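PDB 4TXD: Csc2 from Thermofilum pendens, which probably binds CRISPR RNA as a zinc-containing Cas7-family protein, thought to form the backbone of a type I-D interference complex in prokaryotic immunity. Local coordinates for residues V100-M105 and C168-I173; T172-A177 and T195-D200. All blocks are in the same frame, centred on the assembly; numbering follows the deposited sequence. Where two conformers were deposited one is given.

Contact 1 (V100-M105 and C168-I173). With ZN (zinc ion), chain B.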
# COMPACT_ATOMS: atom_id res chain seq x y z
N VAL A 100 5.54 -2.29 3.77
CA VAL A 100 4.74 -2.97 4.79
C VAL A 100 3.34 -3.27 4.25
O VAL A 100 2.74 -4.30 4.62
CB VAL A 100 4.62 -2.17 6.13
CG1 VAL A 100 6.00 -1.97 6.76
CG2 VAL A 100 3.89 -0.83 5.94
N THR A 101 2.82 -2.40 3.39
CA THR A 101 1.46 -2.59 2.90
C THR A 101 1.44 -3.76 1.92
O THR A 101 0.51 -4.59 1.92
CB THR A 101 0.89 -1.33 2.24
OG1 THR A 101 0.90 -0.24 3.17
CG2 THR A 101 -0.55 -1.56 1.75
N ARG A 102 2.45 -3.85 1.09
CA ARG A 102 2.51 -4.93 0.15
C ARG A 102 2.81 -6.25 0.83
O ARG A 102 2.30 -7.25 0.48
CB ARG A 102 3.45 -4.61 -1.01
CG ARG A 102 4.78 -5.25 -0.99
CD ARG A 102 5.14 -5.76 -2.36
NE ARG A 102 5.74 -4.72 -3.14
CZ ARG A 102 5.72 -4.61 -4.46
NH1 ARG A 102 6.33 -3.60 -4.98
NH2 ARG A 102 5.09 -5.46 -5.24
N ARG A 103 3.62 -6.20 1.85
CA ARG A 103 3.89 -7.39 2.65
C ARG A 103 2.61 -7.89 3.35
O ARG A 103 2.39 -9.11 3.47
CB ARG A 103 5.00 -7.10 3.67
CG ARG A 103 5.70 -8.34 4.20
CD ARG A 103 5.04 -8.84 5.46
NE ARG A 103 5.49 -10.18 5.84
CZ ARG A 103 4.95 -11.31 5.40
NH1 ARG A 103 3.94 -11.27 4.54
NH2 ARG A 103 5.42 -12.48 5.81
N GLN A 104 1.78 -6.96 3.79
CA GLN A 104 0.50 -7.32 4.39
C GLN A 104 -0.46 -7.95 3.36
O GLN A 104 -1.09 -8.98 3.63
CB GLN A 104 -0.15 -6.10 5.06
CG GLN A 104 -1.56 -6.35 5.65
CD GLN A 104 -1.60 -7.41 6.76
OE1 GLN A 104 -0.57 -7.87 7.26
NE2 GLN A 104 -2.81 -7.81 7.14
N MET A 105 -0.57 -7.34 2.18
CA MET A 105 -1.43 -7.92 1.15
C MET A 105 -0.97 -9.33 0.80
O MET A 105 -1.79 -10.23 0.61
CB MET A 105 -1.45 -7.06 -0.12
CG MET A 105 -2.33 -7.69 -1.22
SD MET A 105 -2.52 -6.72 -2.73
CE MET A 105 -3.56 -5.39 -2.13
N CYS A 168 0.53 -11.95 -9.41
CA CYS A 168 -0.33 -11.90 -8.26
C CYS A 168 -0.74 -10.48 -7.92
O CYS A 168 -0.17 -9.55 -8.37
CB CYS A 168 0.31 -12.61 -7.09
SG CYS A 168 1.37 -11.60 -6.08
N PRO A 169 -1.85 -10.41 -7.08
CA PRO A 169 -2.29 -9.06 -6.78
C PRO A 169 -1.24 -8.10 -6.21
O PRO A 169 -1.27 -6.98 -6.53
CB PRO A 169 -3.41 -9.26 -5.78
CG PRO A 169 -4.04 -10.53 -6.17
CD PRO A 169 -2.87 -11.37 -6.41
N HIS A 170 -0.34 -8.56 -5.38
CA HIS A 170 0.61 -7.64 -4.83
C HIS A 170 1.60 -7.19 -5.88
O HIS A 170 1.96 -6.07 -5.91
CB HIS A 170 1.26 -8.14 -3.54
CG HIS A 170 2.59 -8.77 -3.72
ND1 HIS A 170 3.73 -8.04 -3.92
CD2 HIS A 170 2.96 -10.06 -3.73
CE1 HIS A 170 4.75 -8.85 -4.05
NE2 HIS A 170 4.31 -10.09 -3.95
N CYS A 171 1.97 -8.08 -6.78
CA CYS A 171 2.84 -7.69 -7.88
C CYS A 171 2.19 -6.71 -8.82
O CYS A 171 2.78 -5.75 -9.16
CB CYS A 171 3.30 -8.91 -8.66
SG CYS A 171 4.53 -9.92 -7.87
N THR A 172 0.97 -6.97 -9.21
CA THR A 172 0.32 -6.14 -10.20
C THR A 172 -0.12 -4.81 -9.66
O THR A 172 -0.16 -3.85 -10.36
CB THR A 172 -0.84 -6.87 -10.88
OG1 THR A 172 -1.84 -7.18 -9.93
CG2 THR A 172 -0.36 -8.12 -11.50
N ILE A 173 -0.43 -4.76 -8.39
CA ILE A 173 -0.91 -3.51 -7.81
C ILE A 173 0.25 -2.61 -7.39
O ILE A 173 0.26 -1.41 -7.68
CB ILE A 173 -1.83 -3.77 -6.59
CG1 ILE A 173 -3.17 -4.37 -7.05
CG2 ILE A 173 -2.09 -2.48 -5.83
CD1 ILE A 173 -4.00 -4.94 -5.91
ZN ZN B . 3.37 -11.81 -6.98

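Contact 2 (T172-A177 and T195-D200)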
# COMPACT_ATOMS: atom_id res chain seq x y z
N THR A 172 0.97 -6.97 -9.21
CA THR A 172 0.32 -6.14 -10.20
C THR A 172 -0.12 -4.81 -9.66
O THR A 172 -0.16 -3.85 -10.36
CB THR A 172 -0.84 -6.87 -10.88
OG1 THR A 172 -1.84 -7.18 -9.93
CG2 THR A 172 -0.36 -8.12 -11.50
N ILE A 173 -0.43 -4.76 -8.39
CA ILE A 173 -0.91 -3.51 -7.81
C ILE A 173 0.25 -2.61 -7.39
O ILE A 173 0.26 -1.41 -7.68
CB ILE A 173 -1.83 -3.77 -6.59
CG1 ILE A 173 -3.17 -4.37 -7.05
CG2 ILE A 173 -2.09 -2.48 -5.83
CD1 ILE A 173 -4.00 -4.94 -5.91
N PHE A 174 1.22 -3.18 -6.69
CA PHE A 174 2.30 -2.39 -6.12
C PHE A 174 3.56 -2.37 -7.00
O PHE A 174 4.52 -1.66 -6.69
CB PHE A 174 2.64 -2.89 -4.72
CG PHE A 174 1.52 -2.71 -3.74
CD1 PHE A 174 1.24 -1.45 -3.23
CD2 PHE A 174 0.74 -3.79 -3.36
CE1 PHE A 174 0.18 -1.26 -2.32
CE2 PHE A 174 -0.32 -3.62 -2.45
CZ PHE A 174 -0.60 -2.36 -1.94
N GLY A 175 3.55 -3.16 -8.06
CA GLY A 175 4.64 -3.11 -9.02
C GLY A 175 5.72 -4.17 -8.93
O GLY A 175 5.90 -4.83 -7.91
N ALA A 176 6.47 -4.30 -10.02
CA ALA A 176 7.52 -5.31 -10.12
C ALA A 176 8.39 -5.04 -11.33
O ALA A 176 7.94 -4.45 -12.32
CB ALA A 176 6.91 -6.72 -10.22
N ALA A 177 9.64 -5.48 -11.25
CA ALA A 177 10.55 -5.43 -12.39
C ALA A 177 10.65 -6.84 -12.97
O ALA A 177 11.21 -7.74 -12.35
CB ALA A 177 11.92 -4.91 -11.96
N THR A 195 3.86 1.03 -9.44
CA THR A 195 2.75 0.98 -8.48
C THR A 195 1.58 1.89 -8.87
O THR A 195 1.76 3.02 -9.35
CB THR A 195 3.24 1.36 -7.05
OG1 THR A 195 2.16 1.19 -6.12
CG2 THR A 195 3.74 2.82 -6.99
N ARG A 196 0.36 1.38 -8.68
CA ARG A 196 -0.85 2.17 -8.88
C ARG A 196 -1.33 2.71 -7.53
O ARG A 196 -2.39 3.33 -7.43
CB ARG A 196 -1.93 1.31 -9.57
CG ARG A 196 -1.85 1.35 -11.12
CD ARG A 196 -2.85 0.38 -11.79
NE ARG A 196 -2.48 -1.00 -11.48
CZ ARG A 196 -3.33 -2.02 -11.38
NH1 ARG A 196 -4.63 -1.85 -11.57
NH2 ARG A 196 -2.84 -3.21 -11.08
N VAL A 197 -0.53 2.46 -6.51
CA VAL A 197 -0.77 2.97 -5.14
C VAL A 197 0.45 3.81 -4.74
O VAL A 197 1.51 3.27 -4.45
CB VAL A 197 -0.97 1.81 -4.13
CG1 VAL A 197 -1.19 2.35 -2.70
CG2 VAL A 197 -2.14 0.92 -4.57
N ARG A 198 0.30 5.13 -4.79
CA ARG A 198 1.40 6.04 -4.48
C ARG A 198 1.22 6.66 -3.10
O ARG A 198 0.26 7.40 -2.88
CB ARG A 198 1.49 7.15 -5.53
CG ARG A 198 1.98 6.71 -6.89
CD ARG A 198 2.93 7.75 -7.48
NE ARG A 198 2.45 8.32 -8.73
CZ ARG A 198 1.93 9.54 -8.85
NH1 ARG A 198 1.80 10.33 -7.79
NH2 ARG A 198 1.53 9.98 -10.04
N PHE A 199 2.13 6.38 -2.19
CA PHE A 199 2.05 6.94 -0.83
C PHE A 199 2.75 8.29 -0.71
O PHE A 199 3.86 8.46 -1.22
CB PHE A 199 2.66 5.99 0.20
CG PHE A 199 1.83 4.79 0.50
CD1 PHE A 199 0.75 4.87 1.37
CD2 PHE A 199 2.14 3.56 -0.08
CE1 PHE A 199 -0.03 3.75 1.67
CE2 PHE A 199 1.37 2.43 0.21
CZ PHE A 199 0.29 2.52 1.08
N ASP A 200 2.11 9.22 0.00
CA ASP A 200 2.83 10.34 0.63
C ASP A 200 3.69 9.75 1.74
O ASP A 200 3.44 8.62 2.18
CB ASP A 200 1.87 11.37 1.24
CG ASP A 200 1.16 12.23 0.22
OD1 ASP A 200 1.27 11.97 -1.00
OD2 ASP A 200 0.46 13.17 0.67
O HOH W 1 -4.00 -5.81 -11.05
O HOH W 2 0.33 -1.30 -11.44

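Contact 1 (V100-M105 and C168-I173)
Arg-102 and Met-105 on helix 94-115 meet the first turn of helix 169-174, which carries the CxxC half of a zinc site. Cys-168 and Cys-171 are the two cysteines of that motif; Cys-146 and Asp-165 complete the AspCys3 site. The short helical segments run roughly antiparallel, at 147°, with axes 9.6 Å apart at closest.

The Met-105 side is apolar and buried. Met-105 extends with CG anti to the backbone N (chi1 179°). Its chi2 is also extended (176°), which carries SD to the helix start. Met-105 SD lies 3.9 Å from His-170 CA and also touches CB of Pro-169. The chain then bends at its last torsion, and Met-105 CE packs 3.8 Å from Ile-173 CD1. Helix 252-263 closes over this side through Thr-258 and Ser-261.

The other side is polar, and Arg-102 is partly exposed there, yet the packing is close. Arg-102 CD comes within 3.1 Å of His-170 ND1. The guanidinium stands almost perpendicular to the His-170 ring. Arg-102 NH2 donates to His-170 ND1 at 3.2 Å, a nearly straight bond. It lies in the guanidinium plane, but NH2 is tilted from the ring plane. NH2 also bonds to the carbonyl of Gly-175. His-170 lies beside the four zinc ligands, and its NE2 makes a weak hydrogen bond to Thr-147 O.

Cys-168 is the N-cap of the helix. Cys-168 SG binds zinc at 2.2 Å and weakly accepts from Cys-171 N, while Cys-171 SG binds the same ion at 2.4 Å.

Contact 2 (T172-A177 and T195-D200)
Arg-196 extends through chi2 (174°) and bends at chi3 (-66°), which brings its guanidinium to the end of helix 169-174. Arg-196 NH2 donates to Thr-172 O at 2.8 Å. The oxygen lies in the guanidinium plane, but the nitrogen sits well above the carbonyl plane. Two waters also lie at the guanidinium edge. One joins NH2 to Thr-172 OG1, which is also hydrogen-bonded to Ser-351 OG. The other joins NE to Thr-172 O. The main chain adds a bond from Arg-196 N to Ile-173 O, 3.0 Å long.

Thr-195 CB comes within 3.3 Å of Phe-174 O. Thr-195 OG1 donates to Val-197 O at 2.7 Å.

Beside these bonds, Val-197 CG2 packs 3.6 Å from Ile-173 CG2. Val-197 CB lies 3.7 Å from Phe-174 CE1. The Phe-174 ring carries CG2 of Ile-173 over the centre of one face. Gly-175, just past the helix, has positive phi, and the chain turns into strand 176-178.

Arg-196 NH1 makes a salt bridge to Glu-254. The contact joins the helix end to the start of strand 197-204 in the main antiparallel sheet, between helices 94-115, 252-263 and 343-365.

Both contacts use helix 169-174 and share Thr-172 and Ile-173; their centres are about 8 Å apart. Contact 1 covers the zinc-binding start of the helix. Contact 2 covers its C-terminal end, next to the main sheet. Arg-102 spans the two: Arg-102 NH2 lies 2.9 Å from Gly-175 O, a probable hydrogen bond. Met-105 CE also packs 3.7 Å from Phe-174 CE2. A further touch joins Thr-101 OG1 to Phe-199 CZ at 3.5 Å, bringing helix 94-115 against strand 197-204. The zinc lies about 7 Å from the side chain of Thr-172, so contact 2 is near the metal site without supplying a ligand.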